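Local coordinates for protein ATP-dependent Clp endopeptidase (Clostridium difficile, PDB 3FES) that probably serves as the amino-terminal domain of ClpC, an ATP-driven chaperone that unfolds substrate proteins and delivers them to a partner protease, at residues N6-R11 against Q88-S93; L52-F57 against L136-I141; G94-K99 against L111-Q116; I121-L126 against G130-T135. One frame throughout, in Å; residues are numbered along the deposited sequence.

Contact 1 of 4, residues N6-R11 against Q88-S93; sequences NRFTQR and QILELS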
loop_
_atom_site.group_PDB
_atom_site.type_symbol
_atom_site.label_atom_id
_atom_site.label_comp_id
_atom_site.label_asym_id
_atom_site.label_seq_id
_atom_site.Cartn_x
_atom_site.Cartn_y
_atom_site.Cartn_z
ATOM N N ASN A 6 -0.720 -19.694 -0.036
ATOM C CA ASN A 6 -0.666 -18.268 0.310
ATOM C C ASN A 6 -2.014 -17.603 0.082
ATOM O O ASN A 6 -2.683 -17.866 -0.923
ATOM C CB ASN A 6 0.364 -17.513 -0.534
ATOM C CG ASN A 6 1.800 -17.736 -0.064
ATOM O OD1 ASN A 6 2.085 -18.555 0.839
ATOM N ND2 ASN A 6 2.726 -17.011 -0.696
ATOM N N ARG A 7 -2.412 -16.721 0.984
ATOM C CA ARG A 7 -3.727 -16.115 0.847
ATOM C C ARG A 7 -3.759 -14.808 1.601
ATOM O O ARG A 7 -3.115 -14.693 2.661
ATOM C CB ARG A 7 -4.816 -17.071 1.372
ATOM C CG ARG A 7 -4.593 -17.510 2.829
ATOM C CD ARG A 7 -5.437 -18.679 3.155
ATOM N NE ARG A 7 -6.774 -18.279 3.597
ATOM C CZ ARG A 7 -7.744 -19.145 3.808
ATOM N NH1 ARG A 7 -8.934 -18.715 4.210
ATOM N NH2 ARG A 7 -7.528 -20.432 3.554
ATOM N N PHE A 8 -4.458 -13.824 1.037
ATOM C CA PHE A 8 -4.654 -12.512 1.686
ATOM C C PHE A 8 -5.839 -12.546 2.624
ATOM O O PHE A 8 -6.813 -13.252 2.354
ATOM C CB PHE A 8 -4.897 -11.392 0.644
ATOM C CG PHE A 8 -3.676 -11.056 -0.191
ATOM C CD1 PHE A 8 -2.626 -10.322 0.350
ATOM C CD2 PHE A 8 -3.572 -11.482 -1.508
ATOM C CE1 PHE A 8 -1.474 -10.029 -0.408
ATOM C CE2 PHE A 8 -2.423 -11.185 -2.264
ATOM C CZ PHE A 8 -1.384 -10.475 -1.713
ATOM N N THR A 9 -5.796 -11.740 3.693
ATOM C CA THR A 9 -6.994 -11.544 4.530
ATOM C C THR A 9 -8.027 -10.749 3.703
ATOM O O THR A 9 -7.680 -10.118 2.663
ATOM C CB THR A 9 -6.689 -10.688 5.754
ATOM O OG1 THR A 9 -6.249 -9.404 5.290
ATOM C CG2 THR A 9 -5.609 -11.324 6.639
ATOM N N GLN A 10 -9.289 -10.807 4.127
ATOM C CA GLN A 10 -10.328 -9.966 3.536
ATOM C C GLN A 10 -10.006 -8.489 3.519
ATOM O O GLN A 10 -10.267 -7.825 2.522
ATOM C CB GLN A 10 -11.668 -10.156 4.251
ATOM C CG GLN A 10 -12.146 -11.525 4.164
ATOM C CD GLN A 10 -12.241 -11.968 2.732
ATOM O OE1 GLN A 10 -13.111 -11.499 1.988
ATOM N NE2 GLN A 10 -11.342 -12.872 2.328
ATOM N N ARG A 11 -9.420 -7.980 4.603
ATOM C CA ARG A 11 -9.041 -6.551 4.675
ATOM C C ARG A 11 -7.940 -6.232 3.655
ATOM O O ARG A 11 -7.961 -5.171 3.049
ATOM C CB ARG A 11 -8.665 -6.125 6.089
ATOM C CG ARG A 11 -9.859 -6.112 7.087
ATOM C CD ARG A 11 -9.407 -5.469 8.418
ATOM N NE ARG A 11 -10.542 -5.307 9.331
ATOM C CZ ARG A 11 -10.788 -6.066 10.394
ATOM N NH1 ARG A 11 -9.984 -7.086 10.716
ATOM N NH2 ARG A 11 -11.870 -5.813 11.140
ATOM N N GLN A 88 5.890 -7.387 -7.271
ATOM C CA GLN A 88 6.971 -7.738 -6.371
ATOM C C GLN A 88 6.597 -7.473 -4.908
ATOM O O GLN A 88 6.902 -8.280 -4.030
ATOM C CB GLN A 88 8.239 -6.943 -6.742
ATOM C CG GLN A 88 8.888 -7.415 -8.037
ATOM C CD GLN A 88 9.905 -8.544 -7.833
ATOM O OE1 GLN A 88 9.782 -9.635 -8.423
ATOM N NE2 GLN A 88 10.928 -8.283 -7.011
ATOM N N ILE A 89 5.952 -6.345 -4.660
ATOM C CA ILE A 89 5.452 -6.010 -3.307
ATOM C C ILE A 89 4.488 -7.073 -2.803
ATOM O O ILE A 89 4.602 -7.549 -1.645
ATOM C CB ILE A 89 4.781 -4.623 -3.291
ATOM C CG1 ILE A 89 5.869 -3.540 -3.355
ATOM C CG2 ILE A 89 3.851 -4.453 -2.009
ATOM C CD1 ILE A 89 5.353 -2.154 -3.786
ATOM N N LEU A 90 3.544 -7.479 -3.665
ATOM C CA LEU A 90 2.601 -8.501 -3.211
ATOM C C LEU A 90 3.269 -9.848 -2.955
ATOM O O LEU A 90 2.917 -10.538 -2.017
ATOM C CB LEU A 90 1.421 -8.643 -4.163
ATOM C CG LEU A 90 0.568 -7.370 -4.247
ATOM C CD1 LEU A 90 -0.559 -7.649 -5.254
ATOM C CD2 LEU A 90 -0.027 -6.884 -2.889
ATOM N N GLU A 91 4.180 -10.251 -3.834
ATOM C CA GLU A 91 4.986 -11.449 -3.604
ATOM C C GLU A 91 5.779 -11.345 -2.304
ATOM O O GLU A 91 5.790 -12.293 -1.503
ATOM C CB GLU A 91 5.893 -11.674 -4.815
ATOM C CG GLU A 91 6.801 -12.845 -4.765
ATOM C CD GLU A 91 7.641 -12.903 -6.053
ATOM O OE1 GLU A 91 8.450 -11.983 -6.301
ATOM O OE2 GLU A 91 7.476 -13.861 -6.815
ATOM N N LEU A 92 6.413 -10.204 -2.069
ATOM C CA LEU A 92 7.115 -9.995 -0.809
ATOM C C LEU A 92 6.220 -10.048 0.456
ATOM O O LEU A 92 6.634 -10.557 1.502
ATOM C CB LEU A 92 7.816 -8.649 -0.868
ATOM C CG LEU A 92 8.941 -8.306 0.121
ATOM C CD1 LEU A 92 10.043 -9.371 0.140
ATOM C CD2 LEU A 92 9.517 -6.957 -0.299
ATOM N N SER A 93 5.007 -9.524 0.354
ATOM C CA SER A 93 4.078 -9.636 1.483
ATOM C C SER A 93 3.836 -11.116 1.832
ATOM O O SER A 93 3.730 -11.440 3.017
ATOM C CB SER A 93 2.805 -8.851 1.197
ATOM O OG SER A 93 1.974 -9.538 0.274
#
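A small, partly buried contact between a ring and a helix joins Phe8, just ahead of helix 10-25, to Leu90 and Ser93 on helix 84-99. It illustrates how a single aromatic side chain can tie a chain start to a distant helix. With CG anti to the carbonyl carbon (chi1 -69°), the Phe8 ring reaches across to the helix, and its far end does the touching. Ser93 OG lies at the ring edge, near the ring plane, 3.5 Å from Phe8 CE1. One methyl of Leu90 comes in obliquely, with CD2 4.0 Å from Phe8 CZ, and the two side chains cross at about a right angle.

The serine hydroxyl is already engaged within its own helix. Ser93 OG donates to Leu90 O at 2.7 Å, from 25° outside the carbonyl plane, so its polar demand is met beside the aromatic edge. Ile105, Ile110 and Ile16 also touch the Phe8 side chain and extend this apolar patch. Next along the chain, Thr9 OG1 caps the backbone N of Ala12. The arrangement is that of an N-capped helix start in which the residue before the cap, Phe8, is packed into an alpha-helical bundle.

Contact 2 of 4, residues L52-F57 against L136-I141; sequences LSKVGF and LAQLTI
Lys54 and Val55, near the end of helix 47-55, meet Gln138 of helix 132-142 at the protein surface, and Gln138 is the sole residue of its segment to touch the other.

The apolar part is slight. Val55 CG1 lies 4.1 Å from Gln138 CB, and these two side chains run alongside one another with opposite headings.

The mixed part is closer. Lys54 uses its aliphatic stem and not its ammonium group: CG sits 3.3 Å from Gln138 OE1 and 3.6 Å from Gln138 CD, while the rest of the lysine leads away. Gln138 starts out extended from its backbone (chi1 -175°) and then bends at chi2 (72°), which brings the amide over the lysine stem; the two side chains cross at about a right angle. Its NE2 is hydrogen-bonded to Asp142 OD1, one turn further on, and this fixes the rotation of the amide.

Bonds within each segment complete the account. Helix 47-55 closes at Gly56, where phi is positive, in a Schellman motif with Phe57 N bound to Leu52 O at 3.0 Å. Within helix 132-142, Leu136 O accepts from both Thr140 N and Thr140 OG1, the latter at 2.8 Å, on opposite faces of its plane.

The segments share no hydrogen bond or salt bridge, so the chemistry implies a modest van der Waals contact at the protein surface, with Gln138 NE2 served by its own helix.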
loop_
_atom_site.group_PDB
_atom_site.type_symbol
_atom_site.label_atom_id
_atom_site.label_comp_id
_atom_site.label_asym_id
_atom_site.label_seq_id
_atom_site.Cartn_x
_atom_site.Cartn_y
_atom_site.Cartn_z
ATOM N N LEU A 52 -0.551 4.270 9.194
ATOM C CA LEU A 52 -0.403 5.423 8.297
ATOM C C LEU A 52 -1.097 6.661 8.884
ATOM O O LEU A 52 -0.574 7.783 8.803
ATOM C CB LEU A 52 -0.884 5.086 6.871
ATOM C CG LEU A 52 -0.003 4.099 6.101
ATOM C CD1 LEU A 52 -0.712 3.534 4.808
ATOM C CD2 LEU A 52 1.397 4.703 5.751
ATOM N N SER A 53 -2.259 6.431 9.495
ATOM C CA SER A 53 -3.002 7.506 10.142
ATOM C C SER A 53 -2.266 7.966 11.417
ATOM O O SER A 53 -2.224 9.157 11.730
ATOM C CB SER A 53 -4.422 7.042 10.466
ATOM O OG SER A 53 -4.935 7.814 11.534
ATOM N N LYS A 54 -1.654 7.023 12.128
ATOM C CA LYS A 54 -0.945 7.367 13.359
ATOM C C LYS A 54 0.271 8.275 13.080
ATOM O O LYS A 54 0.535 9.216 13.836
ATOM C CB LYS A 54 -0.551 6.107 14.148
ATOM C CG LYS A 54 0.138 6.369 15.467
ATOM C CD LYS A 54 -0.850 6.955 16.487
ATOM C CE LYS A 54 -0.418 6.701 17.923
ATOM N NZ LYS A 54 0.052 7.933 18.595
ATOM N N VAL A 55 0.991 8.002 11.995
ATOM C CA VAL A 55 2.153 8.802 11.665
ATOM C C VAL A 55 1.748 10.108 10.987
ATOM O O VAL A 55 2.593 10.981 10.795
ATOM C CB VAL A 55 3.222 8.036 10.794
ATOM C CG1 VAL A 55 3.526 6.642 11.381
ATOM C CG2 VAL A 55 2.807 7.957 9.328
ATOM N N GLY A 56 0.481 10.231 10.588
ATOM C CA GLY A 56 -0.021 11.520 10.095
ATOM C C GLY A 56 -0.636 11.659 8.702
ATOM O O GLY A 56 -1.111 12.737 8.355
ATOM N N PHE A 57 -0.636 10.604 7.887
ATOM C CA PHE A 57 -1.235 10.704 6.558
ATOM C C PHE A 57 -2.753 10.733 6.578
ATOM O O PHE A 57 -3.393 10.081 7.422
ATOM C CB PHE A 57 -0.830 9.530 5.689
ATOM C CG PHE A 57 0.629 9.475 5.403
ATOM C CD1 PHE A 57 1.430 8.515 6.016
ATOM C CD2 PHE A 57 1.214 10.407 4.554
ATOM C CE1 PHE A 57 2.787 8.471 5.749
ATOM C CE2 PHE A 57 2.588 10.376 4.285
ATOM C CZ PHE A 57 3.366 9.436 4.885
ATOM N N LEU A 136 7.899 2.513 9.627
ATOM C CA LEU A 136 8.441 1.205 9.967
ATOM C C LEU A 136 8.379 0.885 11.473
ATOM O O LEU A 136 7.994 -0.215 11.849
ATOM C CB LEU A 136 9.862 1.079 9.460
ATOM C CG LEU A 136 10.491 -0.291 9.703
ATOM C CD1 LEU A 136 9.696 -1.392 9.048
ATOM C CD2 LEU A 136 11.926 -0.232 9.194
ATOM N N ALA A 137 8.785 1.830 12.310
ATOM C CA ALA A 137 8.741 1.639 13.752
ATOM C C ALA A 137 7.314 1.368 14.228
ATOM O O ALA A 137 7.089 0.443 14.985
ATOM C CB ALA A 137 9.333 2.859 14.469
ATOM N N GLN A 138 6.369 2.181 13.774
ATOM C CA GLN A 138 4.967 2.093 14.214
ATOM C C GLN A 138 4.361 0.768 13.744
ATOM O O GLN A 138 3.587 0.122 14.463
ATOM C CB GLN A 138 4.139 3.240 13.617
ATOM C CG GLN A 138 2.693 3.264 14.131
ATOM C CD GLN A 138 2.632 3.708 15.558
ATOM O OE1 GLN A 138 3.064 4.815 15.872
ATOM N NE2 GLN A 138 2.097 2.846 16.457
ATOM N N LEU A 139 4.737 0.365 12.536
ATOM C CA LEU A 139 4.257 -0.901 11.971
ATOM C C LEU A 139 4.833 -2.053 12.778
ATOM O O LEU A 139 4.143 -3.000 13.084
ATOM C CB LEU A 139 4.651 -1.036 10.498
ATOM C CG LEU A 139 4.295 -2.370 9.784
ATOM C CD1 LEU A 139 2.803 -2.704 9.834
ATOM C CD2 LEU A 139 4.838 -2.360 8.308
ATOM N N THR A 140 6.102 -1.958 13.136
ATOM C CA THR A 140 6.748 -3.011 13.898
ATOM C C THR A 140 6.128 -3.157 15.284
ATOM O O THR A 140 5.908 -4.301 15.744
ATOM C CB THR A 140 8.246 -2.715 14.063
ATOM O OG1 THR A 140 8.847 -2.674 12.763
ATOM C CG2 THR A 140 8.952 -3.814 14.872
ATOM N N ILE A 141 5.858 -2.041 15.969
ATOM C CA ILE A 141 5.235 -2.205 17.288
ATOM C C ILE A 141 3.797 -2.696 17.149
ATOM O O ILE A 141 3.330 -3.497 17.953
ATOM C CB ILE A 141 5.364 -0.998 18.284
ATOM C CG1 ILE A 141 4.531 0.214 17.855
ATOM C CG2 ILE A 141 6.823 -0.644 18.584
ATOM C CD1 ILE A 141 4.126 1.076 19.070
#

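Contact 3 of 4, residues G94-K99 against L111-Q116; sequences GMFANK and LLAIIQ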
loop_
_atom_site.group_PDB
_atom_site.type_symbol
_atom_site.label_atom_id
_atom_site.label_comp_id
_atom_site.label_asym_id
_atom_site.label_seq_id
_atom_site.Cartn_x
_atom_site.Cartn_y
_atom_site.Cartn_z
ATOM N N GLY A 94 3.736 -12.009 0.828
ATOM C CA GLY A 94 3.646 -13.456 1.102
ATOM C C GLY A 94 4.909 -14.017 1.754
ATOM O O GLY A 94 4.860 -14.852 2.686
HETATM N N MSE A 95 6.069 -13.596 1.246
HETATM C CA MSE A 95 7.321 -13.969 1.851
HETATM C C MSE A 95 7.418 -13.573 3.322
HETATM O O MSE A 95 7.904 -14.368 4.127
HETATM C CB MSE A 95 8.490 -13.393 1.038
HETATM C CG MSE A 95 8.384 -13.944 -0.358
HETATM SE SE MSE A 95 9.746 -13.193 -1.602
HETATM C CE MSE A 95 9.553 -14.603 -2.948
ATOM N N PHE A 96 6.961 -12.379 3.665
ATOM C CA PHE A 96 7.004 -11.923 5.065
ATOM C C PHE A 96 6.060 -12.771 5.942
ATOM O O PHE A 96 6.435 -13.233 7.055
ATOM C CB PHE A 96 6.589 -10.457 5.163
ATOM C CG PHE A 96 7.716 -9.496 4.995
ATOM C CD1 PHE A 96 8.770 -9.474 5.929
ATOM C CD2 PHE A 96 7.708 -8.569 3.955
ATOM C CE1 PHE A 96 9.825 -8.563 5.784
ATOM C CE2 PHE A 96 8.760 -7.663 3.780
ATOM C CZ PHE A 96 9.808 -7.644 4.690
ATOM N N ALA A 97 4.850 -13.024 5.434
ATOM C CA ALA A 97 3.898 -13.839 6.201
ATOM C C ALA A 97 4.428 -15.258 6.420
ATOM O O ALA A 97 4.247 -15.836 7.505
ATOM C CB ALA A 97 2.558 -13.916 5.479
ATOM N N ASN A 98 5.086 -15.820 5.406
ATOM C CA ASN A 98 5.682 -17.147 5.555
ATOM C C ASN A 98 6.891 -17.182 6.488
ATOM O O ASN A 98 7.076 -18.169 7.209
ATOM C CB ASN A 98 5.985 -17.791 4.198
ATOM C CG ASN A 98 4.720 -18.242 3.488
ATOM O OD1 ASN A 98 4.507 -17.918 2.322
ATOM N ND2 ASN A 98 3.865 -18.983 4.193
ATOM N N LYS A 99 7.684 -16.114 6.471
ATOM C CA LYS A 99 8.800 -15.952 7.397
ATOM C C LYS A 99 8.284 -15.891 8.827
ATOM O O LYS A 99 8.863 -16.514 9.722
ATOM C CB LYS A 99 9.646 -14.712 7.074
ATOM C CG LYS A 99 10.693 -15.002 6.000
ATOM C CD LYS A 99 11.715 -13.881 5.739
ATOM C CE LYS A 99 12.409 -14.149 4.391
ATOM N NZ LYS A 99 13.625 -13.313 4.158
ATOM N N LEU A 111 2.212 -3.499 3.812
ATOM C CA LEU A 111 2.952 -2.268 4.139
ATOM C C LEU A 111 4.430 -2.590 4.459
ATOM O O LEU A 111 5.336 -1.857 4.053
ATOM C CB LEU A 111 2.240 -1.507 5.302
ATOM C CG LEU A 111 2.899 -0.149 5.658
ATOM C CD1 LEU A 111 2.993 0.789 4.451
ATOM C CD2 LEU A 111 2.094 0.521 6.842
ATOM N N LEU A 112 4.684 -3.695 5.160
ATOM C CA LEU A 112 6.074 -4.144 5.400
ATOM C C LEU A 112 6.854 -4.276 4.069
ATOM O O LEU A 112 8.038 -3.910 3.933
ATOM C CB LEU A 112 6.038 -5.519 6.040
ATOM C CG LEU A 112 7.084 -6.014 7.023
ATOM C CD1 LEU A 112 7.613 -4.904 7.924
ATOM C CD2 LEU A 112 6.328 -7.060 7.856
ATOM N N ALA A 113 6.165 -4.870 3.107
ATOM C CA ALA A 113 6.745 -5.130 1.787
ATOM C C ALA A 113 6.999 -3.851 0.998
ATOM O O ALA A 113 8.044 -3.738 0.329
ATOM C CB ALA A 113 5.758 -6.056 1.005
ATOM N N ILE A 114 6.065 -2.891 1.077
ATOM C CA ILE A 114 6.263 -1.576 0.440
ATOM C C ILE A 114 7.557 -0.985 0.974
ATOM O O ILE A 114 8.444 -0.586 0.209
ATOM C CB ILE A 114 5.078 -0.609 0.706
ATOM C CG1 ILE A 114 3.859 -1.037 -0.146
ATOM C CG2 ILE A 114 5.440 0.835 0.267
ATOM C CD1 ILE A 114 2.584 -0.226 0.189
ATOM N N ILE A 115 7.671 -0.943 2.289
ATOM C CA ILE A 115 8.881 -0.356 2.944
ATOM C C ILE A 115 10.177 -1.085 2.583
ATOM O O ILE A 115 11.204 -0.453 2.220
ATOM C CB ILE A 115 8.674 -0.274 4.457
ATOM C CG1 ILE A 115 7.567 0.739 4.741
ATOM C CG2 ILE A 115 10.009 0.146 5.218
ATOM C CD1 ILE A 115 7.035 0.710 6.199
ATOM N N GLN A 116 10.141 -2.408 2.661
ATOM C CA GLN A 116 11.272 -3.237 2.268
ATOM C C GLN A 116 11.722 -3.061 0.836
ATOM O O GLN A 116 12.937 -3.066 0.573
ATOM C CB GLN A 116 10.944 -4.699 2.459
ATOM C CG GLN A 116 11.371 -5.182 3.777
ATOM C CD GLN A 116 12.849 -5.179 3.877
ATOM O OE1 GLN A 116 13.543 -5.748 3.027
ATOM N NE2 GLN A 116 13.362 -4.495 4.883
#
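Leu112 O receives the N-H of Gln116 at 2.9 Å, a routine bond of helix 107-117, and the residues at both ends of that bond also bear on the Phe96 ring of helix 84-99. CE2 of that ring stands 3.8 Å from the same Leu112 O.

Phe96 carries the whole contact on its side. Leu112 covers one face: its CG is 3.8 Å from the ring centroid and only 3° off the ring normal, an almost perfectly centred CH-pi contact. Its CD2 methyl extends the cover over the inner part of the ring, 3.9 Å from Phe96 CD1. Gln116 comes from another direction, at the ring edge, where its CB lies in the ring plane 3.9 Å from Phe96 CZ; the modelled position of the side chain beyond CB is doubtful. Ala113 completes the seat obliquely, with its CA 3.8 Å from Phe96 CE2. Residues 112, 113 and 116 thus form one surface on which the ring rests, as positions i, i+1 and i+4 of a helix do.

Around this surface, Leu139 and Met143 touch Leu112, and Leu92, one turn before Phe96, touches Ala113 and Gln116. The axes of the two short helical segments pass 9.8 Å apart at 115°, a steep crossing of successive helices bridged by one aromatic side chain, in keeping with the compact alpha-helical fold of the Clp amino-terminal domain.

Contact 4 of 4, residues I121-L126 against G130-T135; sequences IANKIL and GVNDRT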
loop_
_atom_site.group_PDB
_atom_site.type_symbol
_atom_site.label_atom_id
_atom_site.label_comp_id
_atom_site.label_asym_id
_atom_site.label_seq_id
_atom_site.Cartn_x
_atom_site.Cartn_y
_atom_site.Cartn_z
ATOM N N ILE A 121 7.136 5.098 -5.973
ATOM C CA ILE A 121 6.518 6.353 -5.615
ATOM C C ILE A 121 6.037 6.366 -4.163
ATOM O O ILE A 121 6.130 7.398 -3.497
ATOM C CB ILE A 121 5.395 6.763 -6.620
ATOM C CG1 ILE A 121 6.030 7.160 -7.963
ATOM C CG2 ILE A 121 4.623 7.988 -6.119
ATOM C CD1 ILE A 121 5.019 7.557 -9.051
ATOM N N ALA A 122 5.534 5.227 -3.686
ATOM C CA ALA A 122 5.104 5.135 -2.270
ATOM C C ALA A 122 6.266 5.481 -1.325
ATOM O O ALA A 122 6.104 6.256 -0.390
ATOM C CB ALA A 122 4.498 3.742 -1.959
ATOM N N ASN A 123 7.447 4.937 -1.573
ATOM C CA ASN A 123 8.590 5.299 -0.705
ATOM C C ASN A 123 9.020 6.752 -0.878
ATOM O O ASN A 123 9.434 7.388 0.103
ATOM C CB ASN A 123 9.744 4.307 -0.868
ATOM C CG ASN A 123 9.424 2.954 -0.187
ATOM O OD1 ASN A 123 9.412 1.915 -0.826
ATOM N ND2 ASN A 123 9.113 2.997 1.090
ATOM N N LYS A 124 8.912 7.279 -2.101
ATOM C CA LYS A 124 9.228 8.696 -2.347
ATOM C C LYS A 124 8.319 9.598 -1.517
ATOM O O LYS A 124 8.760 10.596 -0.961
ATOM C CB LYS A 124 9.142 9.049 -3.843
ATOM C CG LYS A 124 10.373 8.626 -4.611
ATOM C CD LYS A 124 10.284 8.945 -6.091
ATOM C CE LYS A 124 11.479 8.361 -6.806
ATOM N NZ LYS A 124 11.502 8.707 -8.246
ATOM N N ILE A 125 7.050 9.221 -1.422
ATOM C CA ILE A 125 6.092 9.980 -0.635
ATOM C C ILE A 125 6.400 9.841 0.864
ATOM O O ILE A 125 6.368 10.828 1.581
ATOM C CB ILE A 125 4.630 9.534 -0.924
ATOM C CG1 ILE A 125 4.230 9.922 -2.367
ATOM C CG2 ILE A 125 3.664 10.122 0.158
ATOM C CD1 ILE A 125 2.891 9.322 -2.842
ATOM N N LEU A 126 6.681 8.625 1.335
ATOM C CA LEU A 126 7.066 8.456 2.751
ATOM C C LEU A 126 8.332 9.281 3.071
ATOM O O LEU A 126 8.418 9.953 4.107
ATOM C CB LEU A 126 7.311 6.995 3.081
ATOM C CG LEU A 126 6.051 6.128 2.927
ATOM C CD1 LEU A 126 6.467 4.673 3.020
ATOM C CD2 LEU A 126 5.075 6.467 4.026
ATOM N N GLY A 130 9.071 12.641 5.415
ATOM C CA GLY A 130 10.032 12.456 6.504
ATOM C C GLY A 130 9.642 11.371 7.502
ATOM O O GLY A 130 10.146 11.355 8.628
ATOM N N VAL A 131 8.764 10.458 7.106
ATOM C CA VAL A 131 8.287 9.443 8.021
ATOM C C VAL A 131 8.537 8.009 7.604
ATOM O O VAL A 131 7.817 7.115 8.062
ATOM C CB VAL A 131 6.773 9.595 8.297
ATOM C CG1 VAL A 131 6.515 10.891 9.081
ATOM C CG2 VAL A 131 5.972 9.498 7.018
ATOM N N ASN A 132 9.511 7.762 6.734
ATOM C CA ASN A 132 9.762 6.375 6.320
ATOM C C ASN A 132 10.131 5.508 7.555
ATOM O O ASN A 132 9.496 4.497 7.820
ATOM C CB ASN A 132 10.838 6.272 5.211
ATOM C CG ASN A 132 10.619 5.047 4.287
ATOM O OD1 ASN A 132 10.483 3.916 4.750
ATOM N ND2 ASN A 132 10.564 5.290 2.963
ATOM N N ASP A 133 11.127 5.930 8.331
ATOM C CA ASP A 133 11.552 5.071 9.430
ATOM C C ASP A 133 10.529 5.078 10.557
ATOM O O ASP A 133 10.456 4.119 11.314
ATOM C CB ASP A 133 12.920 5.504 9.992
ATOM C CG ASP A 133 14.096 5.076 9.096
ATOM O OD1 ASP A 133 13.944 4.162 8.240
ATOM O OD2 ASP A 133 15.194 5.639 9.276
ATOM N N ARG A 134 9.792 6.182 10.710
ATOM C CA ARG A 134 8.753 6.261 11.740
ATOM C C ARG A 134 7.597 5.303 11.423
ATOM O O ARG A 134 7.040 4.657 12.311
ATOM C CB ARG A 134 8.250 7.686 11.866
ATOM C CG ARG A 134 9.365 8.628 12.322
ATOM C CD ARG A 134 8.833 9.762 13.139
ATOM N NE ARG A 134 8.394 9.251 14.424
ATOM C CZ ARG A 134 9.156 9.231 15.510
ATOM N NH1 ARG A 134 10.395 9.715 15.477
ATOM N NH2 ARG A 134 8.672 8.725 16.635
ATOM N N THR A 135 7.276 5.210 10.140
ATOM C CA THR A 135 6.227 4.279 9.663
ATOM C C THR A 135 6.655 2.855 9.957
ATOM O O THR A 135 5.862 2.074 10.482
ATOM C CB THR A 135 5.934 4.501 8.152
ATOM O OG1 THR A 135 5.501 5.853 7.956
ATOM C CG2 THR A 135 4.857 3.571 7.649
#
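Leu126 lays its CB against the side-chain amide of Asn132, 3.7 Å from Asn132 ND2, with the two side chains crossing at about a right angle. The overlap is set by a Schellman motif that ends helix 120-129 and leads almost at once into helix 132-142. Gly130, with its positive phi, is where the chain leaves the helix, and Val131 N then donates back to Leu126 O at 3.1 Å, with an N-H...O angle of 156°. This bond brings the start of the second helix alongside the last turns of the first.

The leucine fills the angle between the helices. While its CB meets Asn132, its CD2 methyl reaches Thr135, 4.0 Å from OG1, and also lies 4.4 Å from Val131 CG2. Phe57, from a loop, touches both Leu126 and Val131 and adds to this largely apolar corner.

Asn132 departs from its backbone with CG anti to N (chi1 -151°), which swings the amide back over the first helix. There it lies beside the side chain of Asn123, the two amide planes only 16° apart. Its ND2 is hydrogen-bonded to Asn127 OD1, a tie from the second helix to the first that holds the amide in place; Ile115 also packs on this residue.

Thr135, besides facing Leu126, is buried against Val51, Leu52 and Val55. Its hydroxyl is satisfied within the new helix: Val131 O accepts Thr135 N on one face of its plane and, on the opposite face, Thr135 OG1 at 2.6 Å.

How the contacts relate
The four contacts show how chemistry follows place in a small helical domain. Contact 2 is a surface contact, where a glutamine side chain meets a lysine stem and a valine, whereas contacts 1, 3 and 4 are partly buried. Contacts 1 and 3 share helix 84-99, and in each a phenylalanine is the main element: touched by a hydroxyl at its edge and obliquely by a leucine methyl in the first, covered over a face in the second. Contacts 2 and 4 share helix 132-142, and each contains a glycine-ended Schellman motif; only in contact 4 does its backbone bond join the two segments. Leu52 packs on Leu111, linking contacts 2 and 3, while Ile114 packs on Ala122, linking contacts 3 and 4.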